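Local structure of adenosine monophosphate-protein transferase vopS (Vibrio parahaemolyticus, 3LET) at residues Q28-D33 with S62-R67; N44-L49 with G104-A109; E71-T76 with V115-M120; V96-D101 with A122-E127. The protein transfers AMP from ATP to a threonine of the host Rho GTPases RhoA, Rac and Cdc42, blocking effector binding and so actin assembly in infected cells. One frame throughout, in Å; residues are numbered along the deposited sequence.

Contact 1: residues Q28-D33 with S62-R67; sequences QMLFKD and SQLAER
Leu30 and Phe31 meet Leu64 in a small, buried and wholly apolar contact, where the C-terminal end of helix 23-30 faces the N-terminal half of helix 58-75 in the all-helical N-terminal domain of VopS. No hydrogen bond crosses it. One methyl does the work on the Leu64 side: CD2 reaches both partners at once. It lies 4.0 Å from Leu30 CD2, the two leucine side chains running past each other in opposite directions, and 3.8 Å from Phe31 CZ. Phe31 comes at Leu64 from the opposite direction, so that the far end of its ring is what touches; CE2 is only slightly farther from the same methyl, at 4.1 Å. Leu64 can span the gap because its CG stands opposite the backbone N (chi1 179°), sending the side chain out from its helix, and Leu30 does the same from the other side.

Just past Phe31 the chain closes a Schellman motif: Lys32 takes a positive phi (52°) and Asp33 N bonds back to Gln28 O at 3.0 Å, the 6-to-1 bond of that motif. The chain leaves the helical path there.

Around these three side chains, Leu64 also packs on Ser23 and His26 of helix 23-30, while Leu30 leans on Glu60 and Leu61. Phe31 touches Leu36 and Leu49, the latter one of the residues assigned to ATP binding by similarity. On the neighbouring turn of helix 58-75, Arg67 NH2 is hydrogen-bonded to the carbonyl oxygen of Thr20.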
loop_
_atom_site.group_PDB
_atom_site.type_symbol
_atom_site.label_atom_id
_atom_site.label_comp_id
_atom_site.label_asym_id
_atom_site.label_seq_id
_atom_site.Cartn_x
_atom_site.Cartn_y
_atom_site.Cartn_z
ATOM N N GLN A 28 7.271 -16.625 -28.360
ATOM C CA GLN A 28 6.987 -17.352 -29.597
ATOM C C GLN A 28 7.603 -16.622 -30.772
ATOM O O GLN A 28 8.179 -17.245 -31.668
ATOM C CB GLN A 28 5.479 -17.467 -29.830
ATOM C CG GLN A 28 4.761 -18.515 -28.987
ATOM C CD GLN A 28 3.271 -18.471 -29.239
ATOM O OE1 GLN A 28 2.769 -17.524 -29.841
ATOM N NE2 GLN A 28 2.560 -19.482 -28.793
ATOM N N MET A 29 7.476 -15.298 -30.772
ATOM C CA MET A 29 7.977 -14.489 -31.877
ATOM C C MET A 29 9.504 -14.391 -31.863
ATOM O O MET A 29 10.145 -14.552 -32.897
ATOM C CB MET A 29 7.363 -13.086 -31.833
ATOM C CG MET A 29 5.867 -13.066 -32.120
ATOM S SD MET A 29 5.139 -11.415 -32.103
ATOM C CE MET A 29 5.940 -10.659 -33.516
ATOM N N LEU A 30 10.088 -14.142 -30.695
ATOM C CA LEU A 30 11.536 -13.922 -30.592
ATOM C C LEU A 30 12.303 -15.219 -30.780
ATOM O O LEU A 30 13.366 -15.237 -31.396
ATOM C CB LEU A 30 11.901 -13.309 -29.234
ATOM C CG LEU A 30 13.390 -12.986 -29.012
ATOM C CD1 LEU A 30 13.946 -12.037 -30.102
ATOM C CD2 LEU A 30 13.604 -12.396 -27.631
ATOM N N PHE A 31 11.756 -16.304 -30.257
ATOM C CA PHE A 31 12.432 -17.586 -30.274
ATOM C C PHE A 31 11.994 -18.423 -31.481
ATOM O O PHE A 31 12.488 -19.532 -31.695
ATOM C CB PHE A 31 12.157 -18.331 -28.973
ATOM C CG PHE A 31 12.695 -17.633 -27.746
ATOM C CD1 PHE A 31 13.699 -16.669 -27.853
ATOM C CD2 PHE A 31 12.247 -17.980 -26.489
ATOM C CE1 PHE A 31 14.219 -16.035 -26.717
ATOM C CE2 PHE A 31 12.749 -17.348 -25.339
ATOM C CZ PHE A 31 13.751 -16.379 -25.454
ATOM N N LYS A 32 11.072 -17.880 -32.267
ATOM C CA LYS A 32 10.559 -18.584 -33.434
ATOM C C LYS A 32 10.093 -19.975 -33.039
ATOM O O LYS A 32 10.508 -20.972 -33.637
ATOM C CB LYS A 32 11.650 -18.679 -34.495
ATOM C CG LYS A 32 12.263 -17.338 -34.847
ATOM C CD LYS A 32 13.575 -17.502 -35.593
ATOM C CE LYS A 32 13.947 -16.229 -36.334
ATOM N NZ LYS A 32 13.969 -15.035 -35.436
ATOM N N ASP A 33 9.242 -20.041 -32.018
ATOM C CA ASP A 33 8.763 -21.317 -31.517
ATOM C C ASP A 33 7.308 -21.228 -31.104
ATOM O O ASP A 33 6.984 -20.749 -30.014
ATOM C CB ASP A 33 9.601 -21.778 -30.328
ATOM C CG ASP A 33 9.344 -23.230 -29.969
ATOM O OD1 ASP A 33 8.505 -23.865 -30.649
ATOM O OD2 ASP A 33 9.971 -23.733 -29.008
ATOM N N SER A 62 16.185 -9.184 -21.369
ATOM C CA SER A 62 15.906 -8.740 -20.013
ATOM C C SER A 62 14.412 -8.401 -19.850
ATOM O O SER A 62 13.798 -8.754 -18.850
ATOM C CB SER A 62 16.759 -7.519 -19.666
ATOM O OG SER A 62 16.492 -7.095 -18.340
ATOM N N GLN A 63 13.838 -7.704 -20.825
ATOM C CA GLN A 63 12.407 -7.363 -20.790
ATOM C C GLN A 63 11.550 -8.623 -20.767
ATOM O O GLN A 63 10.612 -8.746 -19.971
ATOM C CB GLN A 63 12.013 -6.534 -22.014
ATOM C CG GLN A 63 12.645 -5.134 -22.056
ATOM C CD GLN A 63 12.432 -4.437 -23.401
ATOM O OE1 GLN A 63 12.494 -5.068 -24.453
ATOM N NE2 GLN A 63 12.170 -3.137 -23.363
ATOM N N LEU A 64 11.864 -9.542 -21.662
ATOM C CA LEU A 64 11.090 -10.759 -21.814
ATOM C C LEU A 64 11.205 -11.635 -20.570
ATOM O O LEU A 64 10.207 -12.178 -20.122
ATOM C CB LEU A 64 11.554 -11.529 -23.044
ATOM C CG LEU A 64 10.839 -12.856 -23.305
ATOM C CD1 LEU A 64 9.311 -12.680 -23.462
ATOM C CD2 LEU A 64 11.431 -13.567 -24.540
ATOM N N ALA A 65 12.398 -11.736 -19.983
ATOM C CA ALA A 65 12.543 -12.526 -18.761
ATOM C C ALA A 65 11.689 -11.933 -17.653
ATOM O O ALA A 65 11.026 -12.649 -16.895
ATOM C CB ALA A 65 14.008 -12.615 -18.324
ATOM N N GLU A 66 11.722 -10.610 -17.544
ATOM C CA GLU A 66 10.937 -9.942 -16.522
ATOM C C GLU A 66 9.441 -10.176 -16.757
ATOM O O GLU A 66 8.698 -10.484 -15.815
ATOM C CB GLU A 66 11.277 -8.452 -16.540
ATOM C CG GLU A 66 10.495 -7.642 -15.550
ATOM C CD GLU A 66 10.840 -6.169 -15.651
ATOM O OE1 GLU A 66 12.033 -5.834 -15.508
ATOM O OE2 GLU A 66 9.921 -5.361 -15.883
ATOM N N ARG A 67 8.977 -10.021 -17.990
ATOM C CA ARG A 67 7.556 -10.272 -18.282
ATOM C C ARG A 67 7.152 -11.702 -17.924
ATOM O O ARG A 67 6.078 -11.928 -17.335
ATOM C CB ARG A 67 7.229 -10.050 -19.766
ATOM C CG ARG A 67 7.323 -8.627 -20.259
ATOM C CD ARG A 67 6.928 -8.558 -21.740
ATOM N NE ARG A 67 5.485 -8.682 -21.931
ATOM C CZ ARG A 67 4.879 -8.690 -23.118
ATOM N NH1 ARG A 67 5.577 -8.606 -24.238
ATOM N NH2 ARG A 67 3.563 -8.788 -23.189
#

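Contact 2: residues N44-L49 with G104-A109; sequences NAFAKL and GGVAAA
Ala109 O accepts a short hydrogen bond, 2.6 Å, from a water that in turn accepts a weak one from Ala47 N at 3.1 Å. The two backbones are thus joined through solvent and not directly, since Ala47 N and Ala109 O stand 4.4 Å apart. The same carbonyl oxygen also has an apolar neighbour, Phe46 CB, at 3.6 Å.

From that CB the Phe46 ring reaches toward the second segment. Its CD2 comes within 3.6 Å of Ala109 CB, an oblique approach, and the small alanine is consistent with the close approach of the backbones, 6.0 Å between Phe46 CA and Ala109 CA. Val106, one turn earlier, meets the ring differently: CG1 lies at the ring edge near its plane, 4.3 Å from CD2.

In the helical N-terminal domain this joins the region following helix 39-45 to the short helix 105-111, with Leu64 and Ala65 of helix 58-75 also packing on Phe46. Gly104 and Gly105, both at positive phi (81° and 61°), make the turn out of helix 88-102, and Gly104 O accepts from Ala108 N. Leu49, assigned to ATP binding by similarity, packs instead against Phe31, Val54 and Leu61.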
loop_
_atom_site.group_PDB
_atom_site.type_symbol
_atom_site.label_atom_id
_atom_site.label_comp_id
_atom_site.label_asym_id
_atom_site.label_seq_id
_atom_site.Cartn_x
_atom_site.Cartn_y
_atom_site.Cartn_z
ATOM N N ASN A 44 11.919 -21.512 -19.735
ATOM C CA ASN A 44 12.691 -22.740 -19.970
ATOM C C ASN A 44 13.511 -22.670 -21.275
ATOM O O ASN A 44 14.532 -23.351 -21.430
ATOM C CB ASN A 44 11.751 -23.922 -20.003
ATOM C CG ASN A 44 11.256 -24.306 -18.622
ATOM O OD1 ASN A 44 11.861 -23.943 -17.610
ATOM N ND2 ASN A 44 10.162 -25.042 -18.572
ATOM N N ALA A 45 13.071 -21.824 -22.193
ATOM C CA ALA A 45 13.770 -21.623 -23.467
ATOM C C ALA A 45 15.075 -20.835 -23.326
ATOM O O ALA A 45 15.963 -20.950 -24.179
ATOM C CB ALA A 45 12.847 -20.943 -24.474
ATOM N N PHE A 46 15.218 -20.064 -22.253
ATOM C CA PHE A 46 16.403 -19.207 -22.110
ATOM C C PHE A 46 17.709 -20.015 -22.076
ATOM O O PHE A 46 18.728 -19.574 -22.644
ATOM C CB PHE A 46 16.293 -18.282 -20.874
ATOM C CG PHE A 46 15.531 -16.992 -21.143
ATOM C CD1 PHE A 46 14.195 -17.026 -21.490
ATOM C CD2 PHE A 46 16.159 -15.757 -21.025
ATOM C CE1 PHE A 46 13.489 -15.833 -21.729
ATOM C CE2 PHE A 46 15.470 -14.549 -21.273
ATOM C CZ PHE A 46 14.133 -14.596 -21.639
ATOM N N ALA A 47 17.672 -21.201 -21.453
ATOM C CA ALA A 47 18.873 -22.036 -21.316
ATOM C C ALA A 47 19.350 -22.488 -22.687
ATOM O O ALA A 47 20.526 -22.830 -22.884
ATOM C CB ALA A 47 18.577 -23.269 -20.426
ATOM N N LYS A 48 18.428 -22.487 -23.636
ATOM C CA LYS A 48 18.692 -23.018 -24.963
ATOM C C LYS A 48 19.292 -21.996 -25.928
ATOM O O LYS A 48 19.645 -22.335 -27.061
ATOM C CB LYS A 48 17.380 -23.541 -25.532
ATOM C CG LYS A 48 16.700 -24.574 -24.616
ATOM C CD LYS A 48 15.369 -25.038 -25.208
ATOM C CE LYS A 48 14.652 -26.047 -24.302
ATOM N NZ LYS A 48 15.392 -27.335 -24.188
ATOM N N LEU A 49 19.415 -20.745 -25.493
ATOM C CA LEU A 49 19.856 -19.681 -26.374
ATOM C C LEU A 49 21.356 -19.737 -26.519
ATOM O O LEU A 49 22.081 -19.970 -25.549
ATOM C CB LEU A 49 19.445 -18.314 -25.823
ATOM C CG LEU A 49 17.930 -18.166 -25.674
ATOM C CD1 LEU A 49 17.588 -16.786 -25.128
ATOM C CD2 LEU A 49 17.234 -18.411 -27.010
ATOM N N GLY A 104 16.856 -12.078 -10.886
ATOM C CA GLY A 104 18.196 -12.398 -11.379
ATOM C C GLY A 104 18.418 -12.190 -12.871
ATOM O O GLY A 104 19.454 -12.617 -13.414
ATOM N N GLY A 105 17.476 -11.538 -13.548
ATOM C CA GLY A 105 17.661 -11.160 -14.952
ATOM C C GLY A 105 17.881 -12.305 -15.930
ATOM O O GLY A 105 17.474 -13.450 -15.704
ATOM N N VAL A 106 18.522 -11.994 -17.048
ATOM C CA VAL A 106 18.672 -12.977 -18.107
ATOM C C VAL A 106 19.523 -14.143 -17.614
ATOM O O VAL A 106 19.227 -15.288 -17.912
ATOM C CB VAL A 106 19.310 -12.337 -19.337
ATOM C CG1 VAL A 106 19.668 -13.406 -20.406
ATOM C CG2 VAL A 106 18.368 -11.306 -19.902
ATOM N N ALA A 107 20.584 -13.847 -16.868
ATOM C CA ALA A 107 21.526 -14.886 -16.458
ATOM C C ALA A 107 20.847 -15.947 -15.592
ATOM O O ALA A 107 21.067 -17.132 -15.762
ATOM C CB ALA A 107 22.712 -14.273 -15.735
ATOM N N ALA A 108 20.019 -15.530 -14.648
ATOM C CA ALA A 108 19.286 -16.493 -13.841
ATOM C C ALA A 108 18.219 -17.211 -14.654
ATOM O O ALA A 108 17.958 -18.371 -14.408
ATOM C CB ALA A 108 18.667 -15.825 -12.617
ATOM N N ALA A 109 17.601 -16.543 -15.626
ATOM C CA ALA A 109 16.624 -17.222 -16.473
ATOM C C ALA A 109 17.287 -18.363 -17.249
ATOM O O ALA A 109 16.671 -19.391 -17.515
ATOM C CB ALA A 109 15.976 -16.246 -17.440
HETATM O O HOH W 1 15.957 -21.496 -18.897
#

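Contact 3: residues E71-T76 with V115-M120; sequences EVMLET and VRINQM
Val72 and Ile117 supply the purely aliphatic half of this contact, their side chains crossing at about a right angle. Val72 CG1 lies 3.9 Å from Ile117 CD1 and almost as near CG2 of the same residue, so a single valine methyl sits against both methyls of the isoleucine.

Sulfur and methyl contacts make up the other half. Met73 has CB pointing along the interface, but bends at both chi2 and chi3, and this double turn swings its thioether across to the second helix. There SD approaches Ile117 O at 3.8 Å, and CE rests on Met120, 3.6 Å from its CB and close to the carbonyl carbon as well. Met120 replies with its own terminal methyl: CE lies 3.9 Å from Met73 CG, so each terminal methyl touches the other's chain as the two cross at a slant.

Helix 58-75, near its C-terminal end, here packs on helix 113-139 within the all-helical N-terminal domain. The short segments cross at -44°, with axes 10.6 Å apart. Met69, one turn earlier on helix 58-75, extends the apolar layer over Ile117 and Met120, and Val98 and Val99 of helix 88-102 close on Met120 from a third helix.

No hydrogen bond crosses between the segments; the polar detail lies at the end of the first. Thr76 OG1 donates to Met73 O at 2.8 Å, tilted 20° from the carbonyl plane, and that oxygen also accepts from Thr76 N at 3.2 Å. Thr76 is at the same time the N-cap of helix 77-86: its OG1 accepts from Gly79 N.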
loop_
_atom_site.group_PDB
_atom_site.type_symbol
_atom_site.label_atom_id
_atom_site.label_comp_id
_atom_site.label_asym_id
_atom_site.label_seq_id
_atom_site.Cartn_x
_atom_site.Cartn_y
_atom_site.Cartn_z
ATOM N N GLU A 71 4.527 -12.950 -14.965
ATOM C CA GLU A 71 3.344 -13.777 -15.268
ATOM C C GLU A 71 3.348 -15.069 -14.458
ATOM O O GLU A 71 2.334 -15.447 -13.904
ATOM C CB GLU A 71 3.275 -14.115 -16.761
ATOM C CG GLU A 71 2.920 -12.861 -17.570
ATOM C CD GLU A 71 3.127 -13.047 -19.051
ATOM O OE1 GLU A 71 3.228 -14.198 -19.490
ATOM O OE2 GLU A 71 3.177 -12.026 -19.760
ATOM N N VAL A 72 4.488 -15.742 -14.365
ATOM C CA VAL A 72 4.533 -16.961 -13.553
ATOM C C VAL A 72 4.164 -16.596 -12.115
ATOM O O VAL A 72 3.377 -17.292 -11.467
ATOM C CB VAL A 72 5.916 -17.622 -13.567
ATOM C CG1 VAL A 72 5.975 -18.747 -12.533
ATOM C CG2 VAL A 72 6.203 -18.176 -14.964
ATOM N N MET A 73 4.755 -15.524 -11.611
ATOM C CA MET A 73 4.577 -15.194 -10.192
ATOM C C MET A 73 3.104 -14.858 -9.888
ATOM O O MET A 73 2.596 -15.170 -8.818
ATOM C CB MET A 73 5.474 -14.018 -9.790
ATOM C CG MET A 73 6.944 -14.391 -9.564
ATOM S SD MET A 73 7.214 -15.893 -8.572
ATOM C CE MET A 73 6.580 -15.413 -6.977
ATOM N N LEU A 74 2.419 -14.199 -10.812
ATOM C CA LEU A 74 1.019 -13.845 -10.558
ATOM C C LEU A 74 0.116 -15.085 -10.500
ATOM O O LEU A 74 -0.987 -15.033 -9.930
ATOM C CB LEU A 74 0.517 -12.878 -11.649
ATOM C CG LEU A 74 1.141 -11.484 -11.586
ATOM C CD1 LEU A 74 0.892 -10.727 -12.906
ATOM C CD2 LEU A 74 0.568 -10.676 -10.385
ATOM N N GLU A 75 0.543 -16.202 -11.102
ATOM C CA GLU A 75 -0.286 -17.402 -11.040
ATOM C C GLU A 75 0.088 -18.354 -9.888
ATOM O O GLU A 75 -0.549 -19.393 -9.727
ATOM C CB GLU A 75 -0.245 -18.161 -12.366
ATOM C CG GLU A 75 -0.807 -17.367 -13.531
ATOM C CD GLU A 75 -2.202 -16.812 -13.251
ATOM O OE1 GLU A 75 -3.070 -17.591 -12.799
ATOM O OE2 GLU A 75 -2.427 -15.599 -13.482
ATOM N N THR A 76 1.119 -18.033 -9.112
ATOM C CA THR A 76 1.478 -18.903 -7.968
ATOM C C THR A 76 0.422 -18.780 -6.872
ATOM O O THR A 76 -0.360 -17.818 -6.849
ATOM C CB THR A 76 2.847 -18.539 -7.352
ATOM O OG1 THR A 76 2.821 -17.194 -6.876
ATOM C CG2 THR A 76 3.985 -18.675 -8.397
ATOM N N VAL A 115 14.702 -21.992 -9.253
ATOM C CA VAL A 115 15.232 -21.530 -7.975
ATOM C C VAL A 115 14.723 -20.114 -7.691
ATOM O O VAL A 115 14.258 -19.822 -6.597
ATOM C CB VAL A 115 16.766 -21.534 -7.978
ATOM C CG1 VAL A 115 17.303 -20.812 -6.764
ATOM C CG2 VAL A 115 17.278 -22.968 -8.021
ATOM N N ARG A 116 14.780 -19.246 -8.699
ATOM C CA ARG A 116 14.320 -17.859 -8.534
ATOM C C ARG A 116 12.823 -17.814 -8.265
ATOM O O ARG A 116 12.383 -17.043 -7.436
ATOM C CB ARG A 116 14.653 -17.013 -9.776
ATOM C CG ARG A 116 16.183 -16.836 -10.027
ATOM C CD ARG A 116 16.901 -16.290 -8.794
ATOM N NE ARG A 116 18.341 -16.154 -9.000
ATOM C CZ ARG A 116 19.035 -15.031 -8.827
ATOM N NH1 ARG A 116 18.442 -13.916 -8.421
ATOM N NH2 ARG A 116 20.340 -15.023 -9.049
ATOM N N ILE A 117 12.039 -18.621 -8.974
ATOM C CA ILE A 117 10.592 -18.587 -8.803
ATOM C C ILE A 117 10.225 -19.064 -7.393
ATOM O O ILE A 117 9.332 -18.496 -6.724
ATOM C CB ILE A 117 9.896 -19.415 -9.883
ATOM C CG1 ILE A 117 9.982 -18.684 -11.232
ATOM C CG2 ILE A 117 8.434 -19.683 -9.526
ATOM C CD1 ILE A 117 9.737 -19.594 -12.416
ATOM N N ASN A 118 10.947 -20.065 -6.916
ATOM C CA ASN A 118 10.736 -20.554 -5.564
ATOM C C ASN A 118 11.100 -19.526 -4.523
ATOM O O ASN A 118 10.363 -19.333 -3.569
ATOM C CB ASN A 118 11.541 -21.838 -5.334
ATOM C CG ASN A 118 10.928 -23.028 -6.024
ATOM O OD1 ASN A 118 9.841 -22.934 -6.590
ATOM N ND2 ASN A 118 11.611 -24.164 -5.969
ATOM N N GLN A 119 12.232 -18.854 -4.702
ATOM C CA GLN A 119 12.645 -17.816 -3.770
ATOM C C GLN A 119 11.634 -16.682 -3.732
ATOM O O GLN A 119 11.332 -16.161 -2.667
ATOM C CB GLN A 119 14.028 -17.272 -4.127
ATOM C CG GLN A 119 15.131 -18.311 -3.915
ATOM C CD GLN A 119 16.452 -17.902 -4.514
ATOM O OE1 GLN A 119 16.503 -17.349 -5.609
ATOM N NE2 GLN A 119 17.536 -18.179 -3.800
ATOM N N MET A 120 11.125 -16.295 -4.894
ATOM C CA MET A 120 10.154 -15.206 -4.948
ATOM C C MET A 120 8.802 -15.600 -4.338
ATOM O O MET A 120 8.082 -14.756 -3.803
ATOM C CB MET A 120 10.009 -14.684 -6.369
ATOM C CG MET A 120 11.246 -13.904 -6.789
ATOM S SD MET A 120 11.102 -13.144 -8.396
ATOM C CE MET A 120 10.798 -14.561 -9.434
#

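Contact 4: residues V96-D101 with A122-E127; sequences VRVVKD and AVFDME
Val98 is the centre of this buried contact, which sets helix 88-102 against helix 113-139 inside the helical N-terminal domain; Val123 and Phe124 are its partners, and all the contacts are apolar. Val98 meets Val123 tip to tip. Its two methyls share one target, CG1 and CG2 both lying 4.1 Å from Val123 CG1. In Val98, CG1 stands opposite the backbone N (chi1 164°), and both of its methyls face that one methyl. The backbones stay well apart at this point, 7.9 Å between Val98 CA and Val123 CA, so side chains alone bridge the two segments.

Phe124 comes in at a slant and touches with a single ring atom. CE1 lies 4.0 Å from each of Val98 CB, CG1 and CG2, so the corner of the ring rests against the whole branch point and not against one methyl alone. Two successive residues of helix 113-139 thus share one valine.

A second shell holds the ring: Phe124 is backed by Met73 of helix 58-75, by Ala95 of helix 88-102 and by Ser78 and Leu82 of helix 77-86, making it a meeting point of four helices. Farther out, Tyr225, from a loop of the Fic part that carries the adenylyltransferase activity, packs on Val98 and Asp101 and receives Arg97 in a cation-pi interaction, while Pro228 covers Val123. On the last turn of the second segment, Glu127 OE2 is hydrogen-bonded to Ser237 OG.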
loop_
_atom_site.group_PDB
_atom_site.type_symbol
_atom_site.label_atom_id
_atom_site.label_comp_id
_atom_site.label_asym_id
_atom_site.label_seq_id
_atom_site.Cartn_x
_atom_site.Cartn_y
_atom_site.Cartn_z
ATOM N N VAL A 96 6.255 -7.071 -10.294
ATOM C CA VAL A 96 7.322 -6.513 -11.138
ATOM C C VAL A 96 8.533 -6.089 -10.337
ATOM O O VAL A 96 9.679 -6.336 -10.752
ATOM C CB VAL A 96 6.821 -5.276 -11.928
ATOM C CG1 VAL A 96 7.975 -4.632 -12.677
ATOM C CG2 VAL A 96 5.713 -5.710 -12.893
ATOM N N ARG A 97 8.304 -5.442 -9.184
ATOM C CA ARG A 97 9.437 -4.969 -8.360
ATOM C C ARG A 97 10.194 -6.116 -7.689
ATOM O O ARG A 97 11.426 -6.067 -7.568
ATOM C CB ARG A 97 8.957 -3.991 -7.263
ATOM C CG ARG A 97 8.373 -2.707 -7.795
ATOM C CD ARG A 97 9.277 -2.046 -8.820
ATOM N NE ARG A 97 10.471 -1.462 -8.216
ATOM C CZ ARG A 97 10.617 -0.173 -7.911
ATOM N NH1 ARG A 97 9.637 0.692 -8.142
ATOM N NH2 ARG A 97 11.754 0.249 -7.372
ATOM N N VAL A 98 9.470 -7.152 -7.260
ATOM C CA VAL A 98 10.101 -8.315 -6.647
ATOM C C VAL A 98 10.931 -9.041 -7.702
ATOM O O VAL A 98 12.059 -9.462 -7.438
ATOM C CB VAL A 98 9.027 -9.221 -6.000
ATOM C CG1 VAL A 98 9.554 -10.634 -5.687
ATOM C CG2 VAL A 98 8.514 -8.530 -4.695
ATOM N N VAL A 99 10.384 -9.161 -8.904
ATOM C CA VAL A 99 11.127 -9.816 -10.012
ATOM C C VAL A 99 12.388 -9.034 -10.349
ATOM O O VAL A 99 13.464 -9.606 -10.584
ATOM C CB VAL A 99 10.257 -9.924 -11.284
ATOM C CG1 VAL A 99 11.138 -10.288 -12.537
ATOM C CG2 VAL A 99 9.204 -10.965 -11.077
ATOM N N LYS A 100 12.278 -7.714 -10.374
ATOM C CA LYS A 100 13.461 -6.889 -10.618
ATOM C C LYS A 100 14.498 -7.114 -9.539
ATOM O O LYS A 100 15.698 -7.121 -9.825
ATOM C CB LYS A 100 13.092 -5.389 -10.722
ATOM C CG LYS A 100 12.406 -5.045 -12.050
ATOM C CD LYS A 100 11.955 -3.588 -12.116
ATOM C CE LYS A 100 11.347 -3.243 -13.476
ATOM N NZ LYS A 100 12.376 -3.119 -14.542
ATOM N N ASP A 101 14.056 -7.296 -8.299
ATOM C CA ASP A 101 14.995 -7.348 -7.172
ATOM C C ASP A 101 15.554 -8.733 -6.948
ATOM O O ASP A 101 16.693 -8.868 -6.520
ATOM C CB ASP A 101 14.320 -6.907 -5.864
ATOM C CG ASP A 101 14.093 -5.401 -5.804
ATOM O OD1 ASP A 101 14.590 -4.702 -6.715
ATOM O OD2 ASP A 101 13.429 -4.921 -4.849
ATOM N N ALA A 122 8.629 -17.397 -1.691
ATOM C CA ALA A 122 8.857 -17.163 -0.263
ATOM C C ALA A 122 8.764 -15.664 0.066
ATOM O O ALA A 122 8.236 -15.287 1.111
ATOM C CB ALA A 122 10.216 -17.756 0.185
ATOM N N VAL A 123 9.253 -14.798 -0.827
ATOM C CA VAL A 123 9.147 -13.359 -0.599
ATOM C C VAL A 123 7.666 -12.972 -0.544
ATOM O O VAL A 123 7.252 -12.285 0.366
ATOM C CB VAL A 123 9.870 -12.539 -1.697
ATOM C CG1 VAL A 123 9.516 -11.044 -1.590
ATOM C CG2 VAL A 123 11.393 -12.756 -1.610
ATOM N N PHE A 124 6.874 -13.448 -1.497
ATOM C CA PHE A 124 5.416 -13.162 -1.528
ATOM C C PHE A 124 4.736 -13.702 -0.270
ATOM O O PHE A 124 3.868 -13.033 0.320
ATOM C CB PHE A 124 4.747 -13.849 -2.738
ATOM C CG PHE A 124 4.773 -13.052 -4.026
ATOM C CD1 PHE A 124 5.575 -11.937 -4.177
ATOM C CD2 PHE A 124 3.983 -13.450 -5.097
ATOM C CE1 PHE A 124 5.596 -11.231 -5.353
ATOM C CE2 PHE A 124 4.012 -12.751 -6.293
ATOM C CZ PHE A 124 4.830 -11.641 -6.416
ATOM N N ASP A 125 5.099 -14.924 0.149
ATOM C CA ASP A 125 4.467 -15.531 1.339
ATOM C C ASP A 125 4.713 -14.655 2.574
ATOM O O ASP A 125 3.846 -14.548 3.477
ATOM C CB ASP A 125 5.068 -16.914 1.630
ATOM C CG ASP A 125 4.423 -18.063 0.824
ATOM O OD1 ASP A 125 3.275 -17.950 0.364
ATOM O OD2 ASP A 125 5.078 -19.125 0.692
ATOM N N MET A 126 5.912 -14.085 2.671
ATOM C CA MET A 126 6.253 -13.212 3.816
ATOM C C MET A 126 5.390 -11.967 3.745
ATOM O O MET A 126 4.834 -11.527 4.761
ATOM C CB MET A 126 7.734 -12.801 3.802
ATOM C CG MET A 126 8.705 -13.958 4.040
ATOM S SD MET A 126 8.513 -14.648 5.682
ATOM C CE MET A 126 8.883 -13.224 6.707
ATOM N N GLU A 127 5.241 -11.428 2.550
ATOM C CA GLU A 127 4.423 -10.218 2.407
ATOM C C GLU A 127 2.983 -10.538 2.798
ATOM O O GLU A 127 2.361 -9.801 3.568
ATOM C CB GLU A 127 4.483 -9.690 0.982
ATOM C CG GLU A 127 3.639 -8.417 0.755
ATOM C CD GLU A 127 4.200 -7.159 1.447
ATOM O OE1 GLU A 127 5.229 -7.243 2.144
ATOM O OE2 GLU A 127 3.594 -6.066 1.283
#

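Starting from the N terminus, the chain opens contact 1 at 28-33 and contact 2 at 44-49 before contact 1 closes at 62-67, so these two cross; Phe31 packs on Ala45 and Phe46 where they touch. Contact 3 then opens at 71-76, farther along the same helix 58-75, and contact 4 at 96-101. Contact 2 closes at 104-109, contact 3 at 115-120 and contact 4 at 122-127, so contacts 2, 3 and 4 cross one another and none nests. Contact 1 precedes contacts 3 and 4 in series, though the Glu66-Lys100 salt bridge links it to contact 4. Together they tie helices 23-30, 39-45, 58-75, 88-102, 105-111 and 113-139 to one another in the N-terminal domain.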